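Local coordinates for putative immunoglobulin-blocking virulence protein (Mycoplasma mycoides subsp. capri, PDB 7ADK) that probably binds host immunoglobulin and blocks its action, working in complex with a separate lipoprotein chain, at residues A[421-426]-A[461-466]; A[479-482]-A[487-490]; A[447-452]-A[468-473]. One frame throughout, in Å; residues are numbered along the deposited sequence.

Contact 1. Residues A[421-426]-A[461-466]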
loop_
_atom_site.group_PDB
_atom_site.type_symbol
_atom_site.label_atom_id
_atom_site.label_comp_id
_atom_site.label_asym_id
_atom_site.label_seq_id
_atom_site.Cartn_x
_atom_site.Cartn_y
_atom_site.Cartn_z
ATOM N N LEU A 421 -3.775 26.992 -13.621
ATOM C CA LEU A 421 -2.523 26.966 -12.856
ATOM C C LEU A 421 -2.181 25.526 -12.454
ATOM O O LEU A 421 -2.764 24.983 -11.514
ATOM C CB LEU A 421 -2.660 27.856 -11.605
ATOM C CG LEU A 421 -2.607 29.362 -11.892
ATOM C CD1 LEU A 421 -3.223 30.156 -10.752
ATOM C CD2 LEU A 421 -1.175 29.837 -12.059
ATOM N N ASP A 422 -1.209 24.918 -13.131
ATOM C CA ASP A 422 -0.671 23.609 -12.760
ATOM C C ASP A 422 0.367 23.759 -11.648
ATOM O O ASP A 422 1.558 23.909 -11.901
ATOM C CB ASP A 422 -0.089 22.889 -13.982
ATOM C CG ASP A 422 0.544 21.538 -13.620
ATOM O OD1 ASP A 422 0.283 20.995 -12.518
ATOM O OD2 ASP A 422 1.315 21.001 -14.444
ATOM N N VAL A 423 -0.067 23.711 -10.393
ATOM C CA VAL A 423 0.800 23.944 -9.227
ATOM C C VAL A 423 1.680 22.744 -8.868
ATOM O O VAL A 423 2.425 22.802 -7.892
ATOM C CB VAL A 423 0.014 24.506 -8.029
ATOM C CG1 VAL A 423 -0.435 25.933 -8.336
ATOM C CG2 VAL A 423 -1.209 23.667 -7.658
ATOM N N SER A 424 1.681 21.671 -9.668
ATOM C CA SER A 424 2.773 20.690 -9.641
ATOM C C SER A 424 4.055 21.251 -10.252
ATOM O O SER A 424 5.143 20.801 -9.894
ATOM C CB SER A 424 2.398 19.391 -10.340
ATOM O OG SER A 424 2.321 19.543 -11.738
ATOM N N ASN A 425 3.948 22.253 -11.133
ATOM C CA ASN A 425 5.082 23.062 -11.573
ATOM C C ASN A 425 5.537 23.979 -10.420
ATOM O O ASN A 425 4.741 24.365 -9.568
ATOM C CB ASN A 425 4.603 23.862 -12.800
ATOM C CG ASN A 425 5.701 24.399 -13.690
ATOM O OD1 ASN A 425 6.552 25.170 -13.281
ATOM N ND2 ASN A 425 5.710 24.002 -14.931
ATOM N N ASP A 426 6.763 24.475 -10.463
ATOM C CA ASP A 426 7.322 25.291 -9.383
ATOM C C ASP A 426 7.453 26.760 -9.789
ATOM O O ASP A 426 7.516 27.619 -8.914
ATOM C CB ASP A 426 8.648 24.683 -8.892
ATOM C CG ASP A 426 8.469 23.341 -8.176
ATOM O OD1 ASP A 426 7.590 23.225 -7.315
ATOM O OD2 ASP A 426 9.212 22.387 -8.466
ATOM N N GLN A 461 2.186 21.115 1.078
ATOM C CA GLN A 461 2.137 22.346 0.288
ATOM C C GLN A 461 0.936 23.229 0.662
ATOM O O GLN A 461 -0.211 22.801 0.579
ATOM C CB GLN A 461 2.096 21.916 -1.177
ATOM C CG GLN A 461 1.989 23.038 -2.208
ATOM C CD GLN A 461 1.897 22.561 -3.647
ATOM O OE1 GLN A 461 1.902 23.335 -4.577
ATOM N NE2 GLN A 461 1.810 21.286 -3.927
ATOM N N ALA A 462 1.198 24.462 1.090
ATOM C CA ALA A 462 0.189 25.378 1.589
ATOM C C ALA A 462 -0.495 26.154 0.460
ATOM O O ALA A 462 0.140 26.516 -0.530
ATOM C CB ALA A 462 0.849 26.309 2.604
ATOM N N PHE A 463 -1.782 26.477 0.627
ATOM C CA PHE A 463 -2.579 27.248 -0.336
ATOM C C PHE A 463 -3.381 28.407 0.275
ATOM O O PHE A 463 -3.921 29.199 -0.493
ATOM C CB PHE A 463 -3.487 26.324 -1.160
ATOM C CG PHE A 463 -2.759 25.397 -2.095
ATOM C CD1 PHE A 463 -2.302 25.897 -3.319
ATOM C CD2 PHE A 463 -2.523 24.060 -1.756
ATOM C CE1 PHE A 463 -1.577 25.077 -4.185
ATOM C CE2 PHE A 463 -1.814 23.230 -2.632
ATOM C CZ PHE A 463 -1.329 23.745 -3.842
ATOM N N LYS A 464 -3.427 28.581 1.608
ATOM C CA LYS A 464 -4.190 29.661 2.267
ATOM C C LYS A 464 -3.769 31.061 1.793
ATOM O O LYS A 464 -4.622 31.930 1.660
ATOM C CB LYS A 464 -4.122 29.547 3.809
ATOM C CG LYS A 464 -4.863 28.340 4.406
ATOM C CD LYS A 464 -4.943 28.371 5.940
ATOM C CE LYS A 464 -5.709 27.173 6.527
ATOM N NZ LYS A 464 -5.806 27.197 8.008
ATOM N N ASP A 465 -2.501 31.265 1.439
ATOM C CA ASP A 465 -1.983 32.526 0.888
ATOM C C ASP A 465 -2.387 32.785 -0.578
ATOM O O ASP A 465 -2.504 33.933 -0.995
ATOM C CB ASP A 465 -0.456 32.551 1.027
ATOM C CG ASP A 465 0.060 32.420 2.463
ATOM O OD1 ASP A 465 -0.701 32.648 3.433
ATOM O OD2 ASP A 465 1.256 32.102 2.634
ATOM N N ILE A 466 -2.618 31.728 -1.355
ATOM C CA ILE A 466 -3.019 31.779 -2.768
ATOM C C ILE A 466 -4.539 31.906 -2.894
ATOM O O ILE A 466 -5.037 32.815 -3.552
ATOM C CB ILE A 466 -2.477 30.535 -3.517
ATOM C CG1 ILE A 466 -0.937 30.518 -3.539
ATOM C CG2 ILE A 466 -3.002 30.488 -4.956
ATOM C CD1 ILE A 466 -0.337 29.159 -3.844
#
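Val423 belongs to the type I turn, Asp422 to Asn425, that carries the chain from strand 415-422 into helix 426-442, and it faces Phe463, the N-cap residue of the short helix 464-467. The meeting is apolar: methyl CG2 of Val423 lies 3.8 Å from CE1 of Phe463 and is equally near CZ, so it rests obliquely against the far end of the ring. With CG1 anti to the carbonyl carbon (chi1 -69°), CG2 falls between the backbone N and the carbonyl carbon and is the methyl that meets the ring. The extended Gln461 side chain brings its amide end near O and CB of Val423.

The turn is braced from within. Asp422 OD1 takes two bonds from Ser424 on one face of its carboxylate plane: OG at 2.6 Å on the syn side, and backbone N at 3.2 Å from above the plane, which makes an Asx turn. Asn453 ND2 is a further partner of OD1. Phe463 N is bonded to Glu680 of the lipoprotein chain, so the contact reaches the subunit interface. The arrangement is that of a strand-to-helix turn in a beta-alpha-beta unit, here packed against the start of the next helix.

Contact 2. Residues A[479-482]-A[487-490]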
loop_
_atom_site.group_PDB
_atom_site.type_symbol
_atom_site.label_atom_id
_atom_site.label_comp_id
_atom_site.label_asym_id
_atom_site.label_seq_id
_atom_site.Cartn_x
_atom_site.Cartn_y
_atom_site.Cartn_z
ATOM N N LEU A 479 -10.807 23.125 -7.921
ATOM C CA LEU A 479 -9.631 22.665 -7.191
ATOM C C LEU A 479 -9.455 21.174 -7.452
ATOM O O LEU A 479 -10.351 20.401 -7.128
ATOM C CB LEU A 479 -9.805 22.938 -5.686
ATOM C CG LEU A 479 -10.076 24.391 -5.273
ATOM C CD1 LEU A 479 -10.247 24.486 -3.762
ATOM C CD2 LEU A 479 -8.966 25.337 -5.688
ATOM N N PHE A 480 -8.323 20.769 -8.026
ATOM C CA PHE A 480 -7.984 19.367 -8.252
ATOM C C PHE A 480 -6.942 18.901 -7.233
ATOM O O PHE A 480 -5.741 19.116 -7.413
ATOM C CB PHE A 480 -7.507 19.136 -9.686
ATOM C CG PHE A 480 -8.493 19.525 -10.760
ATOM C CD1 PHE A 480 -8.647 20.868 -11.153
ATOM C CD2 PHE A 480 -9.275 18.527 -11.360
ATOM C CE1 PHE A 480 -9.609 21.217 -12.109
ATOM C CE2 PHE A 480 -10.239 18.880 -12.311
ATOM C CZ PHE A 480 -10.415 20.220 -12.671
ATOM N N PHE A 481 -7.405 18.287 -6.150
ATOM C CA PHE A 481 -6.568 17.778 -5.074
ATOM C C PHE A 481 -5.952 16.424 -5.413
ATOM O O PHE A 481 -6.586 15.564 -6.016
ATOM C CB PHE A 481 -7.388 17.685 -3.796
ATOM C CG PHE A 481 -7.803 19.012 -3.209
ATOM C CD1 PHE A 481 -6.892 19.763 -2.452
ATOM C CD2 PHE A 481 -9.111 19.482 -3.378
ATOM C CE1 PHE A 481 -7.288 20.964 -1.852
ATOM C CE2 PHE A 481 -9.505 20.686 -2.784
ATOM C CZ PHE A 481 -8.604 21.418 -2.006
ATOM N N SER A 482 -4.721 16.196 -4.980
ATOM C CA SER A 482 -4.082 14.891 -5.085
ATOM C C SER A 482 -4.487 13.976 -3.918
ATOM O O SER A 482 -4.483 14.399 -2.768
ATOM C CB SER A 482 -2.581 15.128 -5.155
ATOM O OG SER A 482 -1.907 13.973 -5.567
ATOM N N ASN A 487 -4.988 16.688 1.230
ATOM C CA ASN A 487 -4.781 17.850 2.082
ATOM C C ASN A 487 -5.712 18.998 1.673
ATOM O O ASN A 487 -5.334 19.912 0.958
ATOM C CB ASN A 487 -3.291 18.212 2.090
ATOM C CG ASN A 487 -2.958 19.266 3.125
ATOM O OD1 ASN A 487 -3.799 19.809 3.819
ATOM N ND2 ASN A 487 -1.714 19.584 3.279
ATOM N N THR A 488 -6.953 18.951 2.146
ATOM C CA THR A 488 -8.015 19.960 1.971
ATOM C C THR A 488 -8.039 21.034 3.074
ATOM O O THR A 488 -9.063 21.675 3.309
ATOM C CB THR A 488 -9.380 19.267 1.904
ATOM O OG1 THR A 488 -9.531 18.488 3.062
ATOM C CG2 THR A 488 -9.519 18.367 0.709
ATOM N N ALA A 489 -6.931 21.250 3.790
ATOM C CA ALA A 489 -6.858 22.127 4.963
ATOM C C ALA A 489 -7.029 23.633 4.693
ATOM O O ALA A 489 -7.224 24.402 5.629
ATOM C CB ALA A 489 -5.532 21.866 5.664
ATOM N N SER A 490 -6.939 24.087 3.441
ATOM C CA SER A 490 -7.144 25.495 3.079
ATOM C C SER A 490 -8.611 25.928 3.166
ATOM O O SER A 490 -9.507 25.190 2.760
ATOM C CB SER A 490 -6.571 25.778 1.705
ATOM O OG SER A 490 -5.189 25.554 1.768
#
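The ring of Phe481 takes methyl CG2 of Thr488 over one face, while the backbone carbonyl of Asn487 approaches it obliquely. CG2 stands 4.0 Å from the ring centroid and only 4° off the normal, a nearly axial CH-pi contact. Asn487 O is 3.6 Å from CE1 of Phe481, closer than any other atom of residues 487-490. The two side chains of Phe481 and Thr488 cross at about a right angle. In Thr488 the methyl lies anti to the carbonyl carbon and OG1 occupies the position between backbone N and carbonyl carbon (chi1 56°), which puts carbon over the ring and leaves the hydroxyl to give its hydrogen bond to Ser516 O.

The side-chain amide of Asn487 has other partners: OD1 accepts a weak bond from Ala489 N at 3.4 Å, and ND2 is bonded to Ser459 O. Trp515 packs on both Phe481 and Thr488, and Met454 of the adjoining strand on Phe481. The chemistry thus divides: the end of strand 473-481 and the loop after it meet through CH-pi and van der Waals contact, with the Asn487 carbonyl close to the ring, while the side-chain polar groups of Asn487 and Thr488 tie the loop to other parts of the chain.

Contact 3. Residues A[447-452]-A[468-473]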
loop_
_atom_site.group_PDB
_atom_site.type_symbol
_atom_site.label_atom_id
_atom_site.label_comp_id
_atom_site.label_asym_id
_atom_site.label_seq_id
_atom_site.Cartn_x
_atom_site.Cartn_y
_atom_site.Cartn_z
ATOM N N THR A 447 -13.542 34.269 -15.120
ATOM C CA THR A 447 -14.775 33.522 -14.823
ATOM C C THR A 447 -14.475 32.205 -14.102
ATOM O O THR A 447 -15.228 31.789 -13.238
ATOM C CB THR A 447 -15.578 33.280 -16.110
ATOM O OG1 THR A 447 -15.975 34.520 -16.641
ATOM C CG2 THR A 447 -16.861 32.490 -15.927
ATOM N N SER A 448 -13.366 31.544 -14.407
ATOM C CA SER A 448 -12.953 30.336 -13.705
ATOM C C SER A 448 -11.474 30.370 -13.377
ATOM O O SER A 448 -10.644 30.483 -14.269
ATOM C CB SER A 448 -13.296 29.114 -14.546
ATOM O OG SER A 448 -12.731 27.951 -13.992
ATOM N N TYR A 449 -11.136 30.154 -12.123
ATOM C CA TYR A 449 -9.796 29.751 -11.718
ATOM C C TYR A 449 -9.786 28.229 -11.605
ATOM O O TYR A 449 -10.681 27.673 -10.976
ATOM C CB TYR A 449 -9.428 30.406 -10.392
ATOM C CG TYR A 449 -9.371 31.910 -10.410
ATOM C CD1 TYR A 449 -8.197 32.563 -10.810
ATOM C CD2 TYR A 449 -10.499 32.655 -10.034
ATOM C CE1 TYR A 449 -8.143 33.963 -10.830
ATOM C CE2 TYR A 449 -10.453 34.055 -10.066
ATOM C CZ TYR A 449 -9.276 34.707 -10.462
ATOM O OH TYR A 449 -9.234 36.057 -10.467
ATOM N N ARG A 450 -8.802 27.554 -12.210
ATOM C CA ARG A 450 -8.569 26.104 -12.103
ATOM C C ARG A 450 -7.187 25.874 -11.498
ATOM O O ARG A 450 -6.191 26.205 -12.131
ATOM C CB ARG A 450 -8.655 25.398 -13.472
ATOM C CG ARG A 450 -9.836 25.776 -14.381
ATOM C CD ARG A 450 -9.777 24.970 -15.688
ATOM N NE ARG A 450 -10.297 23.623 -15.473
ATOM C CZ ARG A 450 -9.983 22.475 -16.023
ATOM N NH1 ARG A 450 -10.707 21.475 -15.667
ATOM N NH2 ARG A 450 -9.027 22.294 -16.880
ATOM N N ILE A 451 -7.111 25.318 -10.292
ATOM C CA ILE A 451 -5.853 25.019 -9.608
ATOM C C ILE A 451 -5.644 23.506 -9.676
ATOM O O ILE A 451 -6.419 22.764 -9.082
ATOM C CB ILE A 451 -5.863 25.545 -8.158
ATOM C CG1 ILE A 451 -6.393 26.982 -7.958
ATOM C CG2 ILE A 451 -4.468 25.402 -7.552
ATOM C CD1 ILE A 451 -5.630 28.104 -8.646
ATOM N N LYS A 452 -4.630 23.038 -10.403
ATOM C CA LYS A 452 -4.437 21.624 -10.744
ATOM C C LYS A 452 -3.265 21.010 -10.005
ATOM O O LYS A 452 -2.237 21.650 -9.858
ATOM C CB LYS A 452 -4.271 21.426 -12.253
ATOM C CG LYS A 452 -5.523 21.745 -13.061
ATOM C CD LYS A 452 -5.282 21.709 -14.562
ATOM C CE LYS A 452 -4.950 20.358 -15.151
ATOM N NZ LYS A 452 -6.053 19.453 -15.248
ATOM N N GLY A 468 -6.538 32.892 -0.540
ATOM C CA GLY A 468 -6.816 34.195 0.063
ATOM C C GLY A 468 -6.486 35.411 -0.809
ATOM O O GLY A 468 -6.953 36.502 -0.504
ATOM N N ALA A 469 -5.676 35.258 -1.858
ATOM C CA ALA A 469 -5.358 36.322 -2.815
ATOM C C ALA A 469 -6.379 36.457 -3.953
ATOM O O ALA A 469 -6.443 37.503 -4.595
ATOM C CB ALA A 469 -3.970 36.059 -3.382
ATOM N N LEU A 470 -7.165 35.415 -4.229
ATOM C CA LEU A 470 -8.249 35.422 -5.214
ATOM C C LEU A 470 -9.323 36.471 -4.853
ATOM O O LEU A 470 -9.439 36.835 -3.683
ATOM C CB LEU A 470 -8.863 34.014 -5.318
ATOM C CG LEU A 470 -7.973 32.941 -5.960
ATOM C CD1 LEU A 470 -8.615 31.576 -5.795
ATOM C CD2 LEU A 470 -7.817 33.192 -7.449
ATOM N N PRO A 471 -10.111 36.975 -5.819
ATOM C CA PRO A 471 -11.151 37.973 -5.561
ATOM C C PRO A 471 -12.153 37.580 -4.464
ATOM O O PRO A 471 -12.430 36.407 -4.249
ATOM C CB PRO A 471 -11.864 38.176 -6.891
ATOM C CG PRO A 471 -10.844 37.763 -7.939
ATOM C CD PRO A 471 -10.025 36.688 -7.240
ATOM N N LYS A 472 -12.760 38.567 -3.798
ATOM C CA LYS A 472 -13.827 38.355 -2.796
ATOM C C LYS A 472 -15.132 37.807 -3.398
ATOM O O LYS A 472 -16.003 37.314 -2.686
ATOM C CB LYS A 472 -14.035 39.670 -2.026
ATOM C CG LYS A 472 -14.822 39.461 -0.727
ATOM C CD LYS A 472 -14.871 40.656 0.229
ATOM C CE LYS A 472 -15.612 41.861 -0.350
ATOM N NZ LYS A 472 -16.196 42.711 0.673
ATOM N N ASP A 473 -15.256 37.912 -4.713
ATOM C CA ASP A 473 -16.406 37.575 -5.541
ATOM C C ASP A 473 -15.953 36.835 -6.814
ATOM O O ASP A 473 -15.356 37.416 -7.711
ATOM C CB ASP A 473 -17.187 38.858 -5.856
ATOM C CG ASP A 473 -16.377 40.134 -6.148
ATOM O OD1 ASP A 473 -16.967 41.211 -6.120
ATOM O OD2 ASP A 473 -15.159 40.113 -6.400
#
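Leu470 and Pro471 are the two residues of the connection 468-473 that meet Tyr449 of strand 448-454. The connection comes out of helix 464-467 at Gly468, and Ala469 follows, its side chain against Lys433 and Glu437 of helix 426-442 and its carbonyl O bonded to Gln440 NE2.

Leu470 then turns its CB toward the strand, as Tyr449 does from the other side, and the two side chains slide past each other in opposite directions. Methyl CD2 of Leu470 settles over the middle of the tyrosine ring, 3.4 Å from its centroid and 9° off the normal, in a CH-pi contact. All six ring carbons lie at similar range from this methyl, the nearest being CD1 of Tyr449, also at 3.4 Å. Leucine CG is anti to its carbonyl carbon (chi1 -69°), and CD1 continues the extended chain (chi2 171°), which leaves CD2 as the branch over the ring.

Pro471 comes next and takes the phenol end of Tyr449. Its CD lies 3.4 Å from Tyr449 OH, with CG just as near to that oxygen, and CD is 3.9 Å from Tyr449 CZ. This approach is oblique to the ring, and the two side chains meet from opposite directions. After Lys472 the chain enters strand 473-481 at Asp473.

Leu470 and Pro471 thus bridge from the sheet to helix 426-442. Leu470 also packs on Leu477 of strand 473-481 and Ile436 of helix 426-442, and Pro471 on Gln440 of that helix, while the backbone of Tyr449 is hydrogen-bonded to Gln476 and Glu478 in the parallel pairing of strands 448-454 and 473-481.

Overall arrangement
All three contacts reach the same mixed sheet, in which strands 415-422, 448-454 and 473-481 run parallel as neighbours. The centres of contact 1 and contact 2 lie about 10 Å apart, those of contact 1 and contact 3 about 12 Å, and those of contact 2 and contact 3 about 14 Å. Contacts 1 and 3 interlock along the chain, their segments alternating; both close before contact 2 begins. Backbone pairing of Leu421 with Arg450 and Lys452, and of Phe480 with Ile451, links them through the central strand. Contacts 1 and 2 touch directly, Lys464 against Ala489 and Phe463 against Ser490. The lipoprotein chain lies against parts of both, and not against contact 3.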